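Local coordinates for protein putative glycoside hydrolase (Bacteroides thetaiotaomicron VPI-5482, PDB 3HBZ) that binds calcium and may play a role in carbohydrate metabolism, possibly as a glycoside hydrolase, at residues D42-A47 against A65-S70; S128-Y133 against Y145-F150; L204-I209 against L336-E341; K235-D240 against T313-G318; A270-A275 against F284-H289. One frame throughout, in Å; residues are numbered along the deposited sequence. Where two conformers were deposited one is given.

Contact 1. Residues D42-A47 against A65-S70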
# COMPACT_ATOMS: atom_id res chain seq x y z
N ASP A 42 -11.52 1.53 -22.83
CA ASP A 42 -12.48 2.62 -22.84
C ASP A 42 -13.13 2.72 -21.46
O ASP A 42 -13.79 1.76 -21.00
CB ASP A 42 -13.54 2.39 -23.92
CG ASP A 42 -14.34 3.65 -24.26
OD1 ASP A 42 -14.78 4.36 -23.33
OD2 ASP A 42 -14.53 3.92 -25.47
N ILE A 43 -12.95 3.85 -20.80
CA ILE A 43 -13.53 4.01 -19.46
C ILE A 43 -14.75 4.97 -19.40
O ILE A 43 -15.22 5.28 -18.29
CB ILE A 43 -12.46 4.40 -18.44
CG1 ILE A 43 -11.91 5.80 -18.71
CG2 ILE A 43 -11.35 3.34 -18.43
CD1 ILE A 43 -10.91 6.29 -17.69
N SER A 44 -15.26 5.39 -20.57
CA SER A 44 -16.38 6.34 -20.69
C SER A 44 -17.72 5.73 -20.32
O SER A 44 -18.69 6.45 -20.16
CB SER A 44 -16.54 6.86 -22.13
OG SER A 44 -15.42 7.60 -22.56
N SER A 45 -17.79 4.40 -20.24
CA SER A 45 -19.06 3.76 -20.04
C SER A 45 -18.93 2.39 -19.41
O SER A 45 -19.51 1.41 -19.88
CB SER A 45 -19.78 3.63 -21.39
OG SER A 45 -21.10 3.19 -21.19
N LEU A 46 -18.22 2.33 -18.30
CA LEU A 46 -18.06 1.08 -17.55
C LEU A 46 -19.21 0.92 -16.57
O LEU A 46 -19.78 1.90 -16.07
CB LEU A 46 -16.74 1.11 -16.80
CG LEU A 46 -15.48 1.23 -17.66
CD1 LEU A 46 -14.25 1.50 -16.77
CD2 LEU A 46 -15.28 -0.03 -18.51
N ALA A 47 -19.55 -0.34 -16.28
CA ALA A 47 -20.74 -0.66 -15.52
C ALA A 47 -20.37 -1.64 -14.40
O ALA A 47 -20.73 -2.82 -14.45
CB ALA A 47 -21.84 -1.26 -16.48
N ALA A 65 -24.06 2.00 -15.96
CA ALA A 65 -22.97 2.47 -16.79
C ALA A 65 -22.66 3.91 -16.40
O ALA A 65 -23.58 4.72 -16.27
CB ALA A 65 -23.34 2.41 -18.34
N ARG A 66 -21.38 4.22 -16.23
CA ARG A 66 -20.98 5.58 -15.92
C ARG A 66 -19.66 5.89 -16.55
O ARG A 66 -18.94 4.98 -17.00
CB ARG A 66 -20.88 5.80 -14.41
CG ARG A 66 -21.95 5.08 -13.61
CD ARG A 66 -21.80 5.34 -12.11
NE ARG A 66 -22.25 6.68 -11.74
CZ ARG A 66 -22.34 7.11 -10.48
NH1 ARG A 66 -22.00 6.32 -9.48
NH2 ARG A 66 -22.76 8.32 -10.23
N ASP A 67 -19.35 7.18 -16.57
CA ASP A 67 -18.13 7.74 -17.13
C ASP A 67 -17.10 7.88 -16.01
O ASP A 67 -17.28 8.71 -15.10
CB ASP A 67 -18.41 9.11 -17.76
CG ASP A 67 -17.23 9.64 -18.55
OD1 ASP A 67 -16.12 9.04 -18.46
OD2 ASP A 67 -17.39 10.65 -19.26
N PHE A 68 -16.05 7.06 -16.06
CA PHE A 68 -15.04 7.02 -15.01
C PHE A 68 -13.76 7.82 -15.37
O PHE A 68 -12.70 7.68 -14.75
CB PHE A 68 -14.72 5.57 -14.68
CG PHE A 68 -15.80 4.91 -13.86
CD1 PHE A 68 -15.77 5.01 -12.48
CD2 PHE A 68 -16.86 4.25 -14.47
CE1 PHE A 68 -16.78 4.42 -11.72
CE2 PHE A 68 -17.87 3.67 -13.70
CZ PHE A 68 -17.83 3.75 -12.34
N HIS A 69 -13.85 8.70 -16.35
CA HIS A 69 -12.83 9.72 -16.50
C HIS A 69 -12.56 10.45 -15.17
O HIS A 69 -11.41 10.78 -14.87
CB HIS A 69 -13.19 10.66 -17.64
CG HIS A 69 -12.85 10.10 -18.98
ND1 HIS A 69 -13.77 9.44 -19.77
CD2 HIS A 69 -11.67 10.04 -19.64
CE1 HIS A 69 -13.17 9.04 -20.88
NE2 HIS A 69 -11.89 9.39 -20.83
N SER A 70 -13.61 10.68 -14.38
CA SER A 70 -13.47 11.14 -13.00
C SER A 70 -14.10 10.14 -12.08
O SER A 70 -15.02 9.43 -12.48
CB SER A 70 -14.19 12.46 -12.79
OG SER A 70 -13.49 13.49 -13.42
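I43 reaches across to H69 and the backbone of F68. From CB, chi1 of 67° sets CG1 between the backbone N and the carbonyl carbon. CG1 sits over the centre of the H69 imidazole, 4.1 Å from the ring centroid, a CH-pi contact. The tip, CD1, goes on to F68 O at 3.7 Å. Outside the two segments, I43 also touches V91. The H69 ring is held by its own segment: ND1 donates to D67 OD1 at 2.7 Å, in the ring plane and on the syn lone pair. H69 N also donates to D67 OD1, from above the carboxylate plane, which closes an Asx turn. S44 OG lies at the ring edge, 3.2 Å from H69 CE1. L46 CB packs on F68 CD2 at 3.9 Å. F68 N donates to I43 O (3.0 Å). L46 and R66 form a hydrogen-bonded antiparallel pair: R66 N to L46 O is sound (2.8 Å), L46 N to R66 O weak. Here the loop between strands 32-36 and 49-52 meets the loop between 57-59 and 72-77, beside the five-stranded mixed sheet.

Contact 2. Residues S128-Y133 against Y145-F150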
# COMPACT_ATOMS: atom_id res chain seq x y z
N SER A 128 -0.12 1.86 3.34
CA SER A 128 0.68 1.70 4.57
C SER A 128 -0.13 0.93 5.57
O SER A 128 -1.30 0.60 5.30
CB SER A 128 1.01 3.05 5.23
OG SER A 128 -0.16 3.68 5.76
N GLY A 129 0.46 0.67 6.74
CA GLY A 129 -0.29 0.08 7.83
C GLY A 129 -1.14 1.03 8.67
O GLY A 129 -1.61 0.63 9.74
N ASN A 130 -1.36 2.27 8.20
CA ASN A 130 -2.16 3.23 8.97
C ASN A 130 -3.54 2.75 9.44
O ASN A 130 -3.90 2.94 10.61
CB ASN A 130 -2.26 4.55 8.20
CG ASN A 130 -0.98 5.42 8.31
OD1 ASN A 130 -0.06 5.12 9.07
ND2 ASN A 130 -0.93 6.50 7.53
N ALA A 131 -4.31 2.12 8.56
CA ALA A 131 -5.61 1.55 8.94
C ALA A 131 -5.48 0.57 10.13
O ALA A 131 -6.36 0.48 11.01
CB ALA A 131 -6.25 0.87 7.75
N GLY A 132 -4.37 -0.15 10.16
CA GLY A 132 -4.09 -1.09 11.23
C GLY A 132 -3.77 -0.34 12.51
O GLY A 132 -4.27 -0.71 13.57
N TYR A 133 -2.89 0.65 12.42
CA TYR A 133 -2.54 1.44 13.61
C TYR A 133 -3.73 2.13 14.30
O TYR A 133 -3.76 2.28 15.53
CB TYR A 133 -1.44 2.46 13.28
CG TYR A 133 -0.76 3.07 14.52
CD1 TYR A 133 0.09 2.31 15.29
CD2 TYR A 133 -0.95 4.39 14.88
CE1 TYR A 133 0.72 2.84 16.46
CE2 TYR A 133 -0.30 4.95 16.00
CZ TYR A 133 0.52 4.17 16.80
OH TYR A 133 1.12 4.70 17.92
N TYR A 145 0.48 8.85 13.43
CA TYR A 145 0.59 7.56 12.79
C TYR A 145 2.06 7.24 12.38
O TYR A 145 2.93 8.12 12.37
CB TYR A 145 -0.28 7.51 11.55
CG TYR A 145 -1.75 7.38 11.83
CD1 TYR A 145 -2.49 8.46 12.28
CD2 TYR A 145 -2.42 6.15 11.63
CE1 TYR A 145 -3.86 8.33 12.54
CE2 TYR A 145 -3.78 6.01 11.90
CZ TYR A 145 -4.49 7.09 12.37
OH TYR A 145 -5.84 6.95 12.59
N PRO A 146 2.34 5.96 12.09
CA PRO A 146 3.69 5.58 11.66
C PRO A 146 4.10 6.15 10.30
O PRO A 146 5.30 6.31 10.03
CB PRO A 146 3.62 4.04 11.61
CG PRO A 146 2.50 3.69 12.58
CD PRO A 146 1.46 4.78 12.29
N THR A 147 3.10 6.48 9.49
CA THR A 147 3.33 6.91 8.13
C THR A 147 2.63 8.27 7.95
O THR A 147 1.41 8.35 8.07
CB THR A 147 2.78 5.91 7.17
OG1 THR A 147 3.41 4.65 7.36
CG2 THR A 147 3.00 6.38 5.68
N PHE A 148 3.41 9.33 7.72
CA PHE A 148 2.85 10.68 7.51
C PHE A 148 3.70 11.50 6.58
O PHE A 148 4.73 11.06 6.09
CB PHE A 148 2.62 11.42 8.84
CG PHE A 148 3.90 11.62 9.68
CD1 PHE A 148 4.40 10.59 10.48
CD2 PHE A 148 4.58 12.83 9.67
CE1 PHE A 148 5.53 10.75 11.24
CE2 PHE A 148 5.73 13.01 10.43
CZ PHE A 148 6.21 11.98 11.22
N GLN A 149 3.21 12.71 6.27
CA GLN A 149 3.93 13.62 5.39
C GLN A 149 4.62 14.71 6.18
O GLN A 149 4.02 15.27 7.09
CB GLN A 149 2.95 14.28 4.43
CG GLN A 149 3.61 15.05 3.27
CD GLN A 149 2.60 15.73 2.39
OE1 GLN A 149 1.62 16.28 2.88
NE2 GLN A 149 2.83 15.71 1.06
N PHE A 150 5.85 15.03 5.82
CA PHE A 150 6.65 16.00 6.59
C PHE A 150 6.98 17.17 5.68
O PHE A 150 7.32 16.95 4.50
CB PHE A 150 7.94 15.31 7.05
CG PHE A 150 8.90 16.20 7.76
CD1 PHE A 150 8.50 16.93 8.89
CD2 PHE A 150 10.21 16.30 7.34
CE1 PHE A 150 9.41 17.75 9.59
CE2 PHE A 150 11.15 17.12 8.02
CZ PHE A 150 10.74 17.84 9.16
O HOH W 1 1.85 2.91 8.71
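The Y133 ring carries P146 on one face, with CD 3.9 Å from the ring centroid in a CH-pi contact. Its edge is turned toward the face of Y145. That pair is an offset edge-to-face contact, with centroids 5.9 Å apart and planes at 64°. At the Y145 edge, in the ring plane, N130 O meets CE2 at 3.3 Å. The contact joins the start of helix 130-134 to the start of strand 147-150, which pairs with strand 158-165. G129 is the N-cap residue, and S128 OG accepts from N130 N in an ST turn just before the helix. In N130, chi1 of -78° carries CG toward T147, and the amide meets it edge-on, in its own plane. ND2 donates to T147 O at 3.0 Å, nearly straight (166°). The amide oxygen OD1 receives a weak bond from T147 N, and a water donates to it at 2.9 Å. The same water donates to T147 OG1 at 2.7 Å, and T147 OG1 is also hydrogen-bonded to N181 O.

Contact 3. Residues L204-I209 against L336-E341. With ACT (acetate ion), chain H.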
# COMPACT_ATOMS: atom_id res chain seq x y z
N LEU A 204 1.77 -4.13 -7.78
CA LEU A 204 0.76 -3.89 -8.78
C LEU A 204 1.38 -4.21 -10.15
O LEU A 204 2.61 -4.30 -10.28
CB LEU A 204 0.27 -2.45 -8.73
CG LEU A 204 -0.64 -2.07 -7.53
CD1 LEU A 204 -0.97 -0.53 -7.55
CD2 LEU A 204 -1.89 -2.91 -7.52
N PRO A 205 0.54 -4.39 -11.18
CA PRO A 205 1.10 -4.79 -12.48
C PRO A 205 2.04 -3.74 -13.08
O PRO A 205 1.79 -2.54 -12.93
CB PRO A 205 -0.14 -4.99 -13.34
CG PRO A 205 -1.20 -5.33 -12.35
CD PRO A 205 -0.92 -4.44 -11.17
N PHE A 206 3.14 -4.21 -13.69
CA PHE A 206 4.18 -3.34 -14.27
C PHE A 206 4.64 -3.96 -15.58
O PHE A 206 4.94 -5.16 -15.62
CB PHE A 206 5.35 -3.20 -13.29
CG PHE A 206 6.38 -2.17 -13.70
CD1 PHE A 206 6.04 -0.83 -13.80
CD2 PHE A 206 7.69 -2.56 -14.01
CE1 PHE A 206 6.99 0.13 -14.21
CE2 PHE A 206 8.64 -1.64 -14.40
CZ PHE A 206 8.28 -0.27 -14.52
N ARG A 207 4.65 -3.19 -16.66
CA ARG A 207 4.90 -3.76 -18.00
C ARG A 207 6.25 -3.33 -18.61
O ARG A 207 6.42 -3.39 -19.81
CB ARG A 207 3.74 -3.45 -18.97
CG ARG A 207 2.38 -3.99 -18.52
CD ARG A 207 1.26 -3.58 -19.49
NE ARG A 207 -0.08 -3.74 -18.87
CZ ARG A 207 -1.06 -4.54 -19.31
NH1 ARG A 207 -0.91 -5.28 -20.38
NH2 ARG A 207 -2.22 -4.58 -18.66
N HIS A 208 7.22 -2.96 -17.79
CA HIS A 208 8.61 -2.71 -18.25
C HIS A 208 9.57 -3.54 -17.37
O HIS A 208 9.14 -4.12 -16.38
CB HIS A 208 8.97 -1.23 -18.15
CG HIS A 208 7.97 -0.32 -18.77
ND1 HIS A 208 7.80 -0.21 -20.14
CD2 HIS A 208 7.05 0.51 -18.22
CE1 HIS A 208 6.84 0.66 -20.40
NE2 HIS A 208 6.36 1.11 -19.25
N ILE A 209 10.85 -3.54 -17.73
CA ILE A 209 11.88 -4.24 -17.01
C ILE A 209 12.54 -3.22 -16.12
O ILE A 209 13.28 -2.35 -16.61
CB ILE A 209 12.92 -4.88 -17.95
CG1 ILE A 209 12.27 -5.94 -18.85
CG2 ILE A 209 14.04 -5.55 -17.12
CD1 ILE A 209 13.22 -6.54 -19.91
N LEU A 336 11.50 4.86 -9.91
CA LEU A 336 11.63 3.50 -10.47
C LEU A 336 12.13 3.61 -11.93
O LEU A 336 11.39 4.01 -12.84
CB LEU A 336 10.28 2.79 -10.40
CG LEU A 336 10.27 1.35 -10.92
CD1 LEU A 336 11.31 0.49 -10.18
CD2 LEU A 336 8.81 0.79 -10.83
N ILE A 337 13.41 3.27 -12.14
CA ILE A 337 14.04 3.38 -13.46
C ILE A 337 13.92 2.02 -14.15
O ILE A 337 14.20 0.98 -13.54
CB ILE A 337 15.55 3.80 -13.34
CG1 ILE A 337 15.67 5.15 -12.58
CG2 ILE A 337 16.25 3.90 -14.75
CD1 ILE A 337 17.08 5.45 -12.02
N TYR A 338 13.47 2.05 -15.40
CA TYR A 338 13.30 0.86 -16.21
C TYR A 338 13.95 0.98 -17.60
O TYR A 338 14.26 2.08 -18.10
CB TYR A 338 11.82 0.54 -16.36
CG TYR A 338 10.96 1.62 -16.97
CD1 TYR A 338 10.81 1.71 -18.34
CD2 TYR A 338 10.30 2.55 -16.16
CE1 TYR A 338 10.02 2.70 -18.93
CE2 TYR A 338 9.49 3.54 -16.73
CZ TYR A 338 9.36 3.60 -18.12
OH TYR A 338 8.59 4.55 -18.70
N ARG A 339 14.19 -0.17 -18.22
CA ARG A 339 14.91 -0.19 -19.50
C ARG A 339 14.06 0.40 -20.62
O ARG A 339 12.87 0.07 -20.69
CB ARG A 339 15.29 -1.60 -19.86
CG ARG A 339 16.13 -1.67 -21.17
CD ARG A 339 16.70 -3.05 -21.38
NE ARG A 339 17.53 -3.32 -20.21
CZ ARG A 339 17.62 -4.49 -19.60
NH1 ARG A 339 16.92 -5.55 -20.04
NH2 ARG A 339 18.41 -4.59 -18.52
N SER A 340 14.65 1.24 -21.49
CA SER A 340 13.90 1.79 -22.66
C SER A 340 13.63 0.70 -23.70
O SER A 340 14.52 -0.11 -23.97
CB SER A 340 14.58 3.03 -23.31
OG SER A 340 16.00 2.90 -23.41
N GLU A 341 12.41 0.69 -24.25
CA GLU A 341 11.90 -0.38 -25.15
C GLU A 341 11.78 0.02 -26.64
O GLU A 341 12.58 0.80 -27.16
CB GLU A 341 10.53 -0.86 -24.64
CG GLU A 341 10.58 -2.06 -23.69
CD GLU A 341 9.38 -2.14 -22.77
OE1 GLU A 341 9.25 -1.26 -21.90
OE2 GLU A 341 8.58 -3.10 -22.89
C ACT H . 3.42 0.10 -16.28
O ACT H . 3.72 -0.78 -17.01
OXT ACT H . 2.33 -0.27 -15.73
CH3 ACT H . 4.30 1.38 -16.08
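Aromatic contacts bring H208, F206 and Y338 together as a cluster. The H208 and Y338 rings form an offset stack, with planes at 10° and centroids 4.1 Å apart. F206 turns its edge to the face of Y338 in an offset edge-to-face pair. F206 CZ comes 3.8 Å from Y338 CD2. L336 CD2 covers one F206 face in a CH-pi contact, 4.1 Å from the ring centroid.

Two hydrogen bonds cross the contact. H208 ND1 donates to E341 OE1 at 2.5 Å, in the imidazole plane and on the syn lone pair. The carboxylate stands nearly perpendicular to that ring. R339 N donates to I209 O at 2.9 Å.

The I209 and R339 side chains pack side by side. I209 CG2 lies over one face of the guanidinium, and CD1 is 3.8 Å from R339 NH1.

An acetate, probably from the crystallisation liquor, is also bound. Acetate O accepts from R207 N at 2.6 Å, and the ion is hydrogen-bonded to L96 N as well. Its CH3 lies 3.6 Å from H208 CD2.

The contact ties the chain leaving strand 200-205 to the C-terminal end of strand 328-338. With one ring face on Y338 and ND1 bound to a carboxylate, the H208 imidazole is fixed in rotation.

Contact 4. Residues K235-D240 against T313-G318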
# COMPACT_ATOMS: atom_id res chain seq x y z
N LYS A 235 22.04 -3.87 20.05
CA LYS A 235 21.43 -3.72 18.73
C LYS A 235 21.05 -2.28 18.41
O LYS A 235 20.64 -1.53 19.28
CB LYS A 235 20.23 -4.68 18.60
CG LYS A 235 20.25 -5.46 17.26
CD LYS A 235 19.21 -6.60 17.16
CE LYS A 235 19.02 -7.02 15.68
NZ LYS A 235 17.79 -7.84 15.46
N ARG A 236 21.25 -1.87 17.16
CA ARG A 236 20.83 -0.55 16.71
C ARG A 236 19.86 -0.75 15.54
O ARG A 236 20.05 -1.63 14.73
CB ARG A 236 22.03 0.29 16.35
CG ARG A 236 21.77 1.77 16.28
CD ARG A 236 22.08 2.57 17.57
NE ARG A 236 21.82 3.97 17.25
CZ ARG A 236 21.12 4.86 17.96
NH1 ARG A 236 20.62 4.61 19.16
NH2 ARG A 236 20.94 6.07 17.44
N ASP A 237 18.75 -0.00 15.52
CA ASP A 237 17.75 -0.21 14.48
C ASP A 237 18.31 0.25 13.13
O ASP A 237 19.30 1.01 13.08
CB ASP A 237 16.47 0.57 14.84
CG ASP A 237 15.19 -0.01 14.23
OD1 ASP A 237 15.23 -1.04 13.49
OD2 ASP A 237 14.12 0.60 14.51
N ILE A 238 17.72 -0.24 12.04
CA ILE A 238 18.05 0.24 10.70
C ILE A 238 16.80 0.14 9.86
O ILE A 238 15.91 -0.66 10.16
CB ILE A 238 19.26 -0.56 10.05
CG1 ILE A 238 19.92 0.20 8.89
CG2 ILE A 238 18.81 -2.02 9.63
CD1 ILE A 238 20.41 1.67 9.21
N CYS A 239 16.70 1.01 8.85
CA CYS A 239 15.63 0.98 7.88
C CYS A 239 15.82 -0.11 6.83
O CYS A 239 16.91 -0.73 6.75
CB CYS A 239 15.57 2.33 7.18
SG CYS A 239 17.12 2.79 6.37
N ASP A 240 14.78 -0.34 6.03
CA ASP A 240 14.86 -1.18 4.83
C ASP A 240 14.18 -0.45 3.69
O ASP A 240 13.19 0.29 3.88
CB ASP A 240 14.22 -2.55 5.05
CG ASP A 240 14.77 -3.64 4.14
OD1 ASP A 240 15.67 -3.42 3.29
OD2 ASP A 240 14.27 -4.75 4.29
N THR A 313 10.49 1.02 4.92
CA THR A 313 10.14 0.86 6.34
C THR A 313 11.23 1.43 7.28
O THR A 313 12.44 1.29 7.03
CB THR A 313 9.82 -0.59 6.71
OG1 THR A 313 9.51 -0.64 8.11
CG2 THR A 313 11.04 -1.53 6.46
N SER A 314 10.79 2.03 8.37
CA SER A 314 11.67 2.65 9.35
C SER A 314 12.37 1.61 10.24
O SER A 314 13.30 1.94 10.95
CB SER A 314 10.89 3.66 10.19
OG SER A 314 9.80 3.05 10.90
N SER A 315 11.90 0.36 10.23
CA SER A 315 12.47 -0.71 11.08
C SER A 315 12.50 -2.03 10.28
O SER A 315 11.48 -2.62 9.99
CB SER A 315 11.65 -0.89 12.35
OG SER A 315 11.85 0.16 13.27
N LEU A 316 13.70 -2.45 9.94
CA LEU A 316 13.93 -3.56 9.06
C LEU A 316 13.17 -4.81 9.51
O LEU A 316 12.63 -5.51 8.68
CB LEU A 316 15.42 -3.88 8.96
CG LEU A 316 15.69 -4.94 7.85
CD1 LEU A 316 16.86 -4.62 6.94
CD2 LEU A 316 15.85 -6.30 8.46
N GLU A 317 13.15 -5.09 10.81
CA GLU A 317 12.42 -6.23 11.33
C GLU A 317 11.19 -5.81 12.12
O GLU A 317 10.68 -6.54 13.03
CB GLU A 317 13.30 -6.99 12.30
CG GLU A 317 14.51 -7.59 11.72
CD GLU A 317 15.27 -8.31 12.83
OE1 GLU A 317 14.72 -9.29 13.35
OE2 GLU A 317 16.36 -7.82 13.23
N GLY A 318 10.70 -4.63 11.81
CA GLY A 318 9.52 -4.14 12.52
C GLY A 318 8.27 -4.95 12.30
O GLY A 318 7.39 -4.98 13.15
O HOH W 2 14.33 -3.51 13.00
O HOH W 3 12.40 -5.63 5.92
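The backbones of D240 and T313 form an antiparallel hydrogen-bonded pair, D240 N to T313 O and T313 N to D240 O, both 3.0 Å. Beyond it, L316 N donates to I238 O at 2.9 Å. On the side chains, D240 CB packs on T313 CG2. L316 crosses D240 obliquely. D240 CG, anti to its backbone N (chi1 -155°), is thereby put against L316 CD1, 3.6 Å away. The D240 carboxylate has its main partner outside the two segments, in a salt bridge to R271. The D240-T313 backbone pair lies where strand 240-247 begins and strand 306-313 ends, two neighbours in the antiparallel beta structure. The chain after T313 then folds into a type I beta turn from S315 to G318. L316 lies beside I238, pointing the same way, and its CB is 3.9 Å from I238 CG2.

S315 OG donates to D237 OD2 at 2.6 Å, on the syn lone pair. D237 OD2 also accepts from A324 N and is hydrogen-bonded to S327 OG, so several bonds grip this oxygen of a buried residue. A water donates to D237 OD1 and accepts from E317 N within the turn. At the start of segment 235-240, K235 runs extended beyond CG and crosses E317 at about a right angle. K235 NZ meets E317 OE2 on its syn lone pair at 2.6 Å, in a salt bridge. E317 OE1 is bound instead by N322 ND2.

Contact 5. Residues A270-A275 against F284-H289. With PEG (di(hydroxyethyl)ether), chain T.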
# COMPACT_ATOMS: atom_id res chain seq x y z
N ALA A 270 15.54 -5.70 -5.78
CA ALA A 270 16.48 -4.60 -5.48
C ALA A 270 16.38 -4.33 -3.96
O ALA A 270 15.29 -4.41 -3.38
CB ALA A 270 16.11 -3.36 -6.27
N ARG A 271 17.51 -4.09 -3.30
CA ARG A 271 17.49 -3.88 -1.82
C ARG A 271 18.72 -3.14 -1.34
O ARG A 271 19.85 -3.43 -1.74
CB ARG A 271 17.43 -5.22 -1.11
CG ARG A 271 17.15 -5.11 0.36
CD ARG A 271 16.88 -6.46 0.93
NE ARG A 271 16.30 -6.35 2.27
CZ ARG A 271 16.27 -7.32 3.17
NH1 ARG A 271 16.76 -8.52 2.90
NH2 ARG A 271 15.70 -7.09 4.34
N ILE A 272 18.51 -2.17 -0.46
CA ILE A 272 19.62 -1.38 0.07
C ILE A 272 20.52 -2.31 0.90
O ILE A 272 20.03 -3.14 1.69
CB ILE A 272 19.12 -0.15 0.90
CG1 ILE A 272 20.28 0.84 1.14
CG2 ILE A 272 18.43 -0.62 2.20
CD1 ILE A 272 19.83 2.37 1.36
N ASP A 273 21.83 -2.18 0.71
CA ASP A 273 22.82 -2.93 1.49
C ASP A 273 23.80 -2.05 2.28
O ASP A 273 24.65 -2.59 2.96
CB ASP A 273 23.62 -3.90 0.59
CG ASP A 273 24.51 -3.17 -0.43
OD1 ASP A 273 24.46 -1.91 -0.55
OD2 ASP A 273 25.28 -3.86 -1.12
N ASP A 274 23.71 -0.73 2.18
CA ASP A 274 24.64 0.16 2.91
C ASP A 274 23.88 1.28 3.63
O ASP A 274 24.40 2.37 3.78
CB ASP A 274 25.70 0.73 1.95
CG ASP A 274 25.09 1.60 0.85
OD1 ASP A 274 23.85 1.77 0.81
OD2 ASP A 274 25.86 2.16 0.05
N ALA A 275 22.67 1.00 4.09
CA ALA A 275 21.90 1.96 4.88
C ALA A 275 22.65 2.36 6.15
O ALA A 275 23.35 1.54 6.76
CB ALA A 275 20.49 1.44 5.22
N PHE A 284 20.52 6.82 -2.87
CA PHE A 284 20.61 5.40 -3.07
C PHE A 284 20.27 5.08 -4.50
O PHE A 284 19.47 5.77 -5.14
CB PHE A 284 19.73 4.61 -2.09
CG PHE A 284 18.27 4.93 -2.15
CD1 PHE A 284 17.42 4.22 -3.00
CD2 PHE A 284 17.71 5.85 -1.30
CE1 PHE A 284 16.07 4.48 -3.03
CE2 PHE A 284 16.35 6.10 -1.32
CZ PHE A 284 15.52 5.40 -2.17
N LYS A 285 20.91 4.05 -5.03
CA LYS A 285 20.61 3.60 -6.39
C LYS A 285 20.76 2.11 -6.44
O LYS A 285 21.84 1.60 -6.60
CB LYS A 285 21.50 4.30 -7.40
CG LYS A 285 21.22 3.92 -8.86
CD LYS A 285 22.10 4.75 -9.78
CE LYS A 285 22.01 4.26 -11.20
NZ LYS A 285 22.85 5.07 -12.13
N LEU A 286 19.64 1.41 -6.32
CA LEU A 286 19.63 -0.01 -6.04
C LEU A 286 19.39 -0.77 -7.31
O LEU A 286 18.33 -0.66 -7.88
CB LEU A 286 18.52 -0.32 -5.04
CG LEU A 286 18.52 0.59 -3.81
CD1 LEU A 286 17.30 0.21 -2.96
CD2 LEU A 286 19.86 0.54 -3.04
N PRO A 287 20.38 -1.57 -7.76
CA PRO A 287 20.11 -2.36 -8.94
C PRO A 287 19.14 -3.51 -8.69
O PRO A 287 19.20 -4.17 -7.63
CB PRO A 287 21.49 -2.88 -9.35
CG PRO A 287 22.27 -2.91 -8.07
CD PRO A 287 21.70 -1.84 -7.18
N PHE A 288 18.26 -3.75 -9.66
CA PHE A 288 17.45 -4.96 -9.62
C PHE A 288 18.34 -6.14 -10.02
O PHE A 288 19.08 -6.08 -10.99
CB PHE A 288 16.24 -4.83 -10.57
CG PHE A 288 15.07 -4.09 -9.95
CD1 PHE A 288 15.06 -2.71 -9.89
CD2 PHE A 288 13.97 -4.78 -9.47
CE1 PHE A 288 14.00 -2.03 -9.36
CE2 PHE A 288 12.90 -4.10 -8.93
CZ PHE A 288 12.94 -2.72 -8.88
N HIS A 289 18.34 -7.17 -9.19
CA HIS A 289 19.05 -8.39 -9.49
C HIS A 289 18.05 -9.39 -10.12
O HIS A 289 17.10 -9.72 -9.46
CB HIS A 289 19.53 -9.05 -8.20
CG HIS A 289 20.65 -8.35 -7.51
ND1 HIS A 289 21.84 -8.99 -7.22
CD2 HIS A 289 20.75 -7.11 -6.99
CE1 HIS A 289 22.64 -8.15 -6.58
NE2 HIS A 289 22.01 -6.99 -6.44
C1 PEG T . 17.14 -10.63 -0.12
O1 PEG T . 18.29 -9.81 0.21
C2 PEG T . 17.13 -12.00 0.59
O2 PEG T . 16.77 -13.05 -0.33
C3 PEG T . 16.81 -14.37 0.25
O HOH W 4 19.89 -4.00 -4.95
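A270 CB is packed tightly against F288 and L286. It sits over the centre of the F288 ring, 3.8 Å from the centroid and 9° off the ring normal, a CH-pi contact. The same CB lies 4.1 Å from L286 CB and 3.5 Å from P287 O. L286 directs both methyls at the backbone of I272: CD1 meets I272 N at 3.7 Å, and CD2 meets I272 CA at the same distance. I272 crosses F284 at about a right angle, with CD1 4.1 Å from F284 CB. I241 and Y217 of the adjoining strands touch both I272 and F284.

The other side is looser and wetter. No direct hydrogen bond joins the segments. A water takes the bond from R271 N at 2.9 Å and gives one to P287 O at 2.8 Å. R271 leaves the backbone away from the other segment and runs extended from CG to NE. Its NH2 pairs with D240 in a salt bridge, and F261 meets it in a cation-pi contact. Its NH1 makes a weak bond to O1 of a glycol that probably comes from the crystallisation liquor.

The segments belong to the hairpin of strands 266-271 and 281-290. Here the end of strand 266-271 is held against strand 281-290 by apolar contacts and a bridging water, while the arginine's charge is probably balanced largely by D240 outside the pair.

How the contacts relate
Contact 1 stands apart, at the sheet that holds strands 72-77 and 84-92; its centre is 27 Å from that of contact 3 and about 40 Å or more from those of contacts 4 and 5. The others belong to the larger antiparallel beta structure. Contacts 4 and 5 are neighbours, with centres 15 Å apart. They meet in the salt bridge of D240 OD2 with R271 NH2 (2.7 Å) and where C239 SG packs on A275 CB. Contact 5 also touches contact 3, through L336 CD1 and F288 CE1 at 3.8 Å. Contact 2 comes within about 6 Å of contact 4, nearest atoms, without touching. In contact 5, the F284 side chain lies about 8 Å from that of the calcium ligand D332.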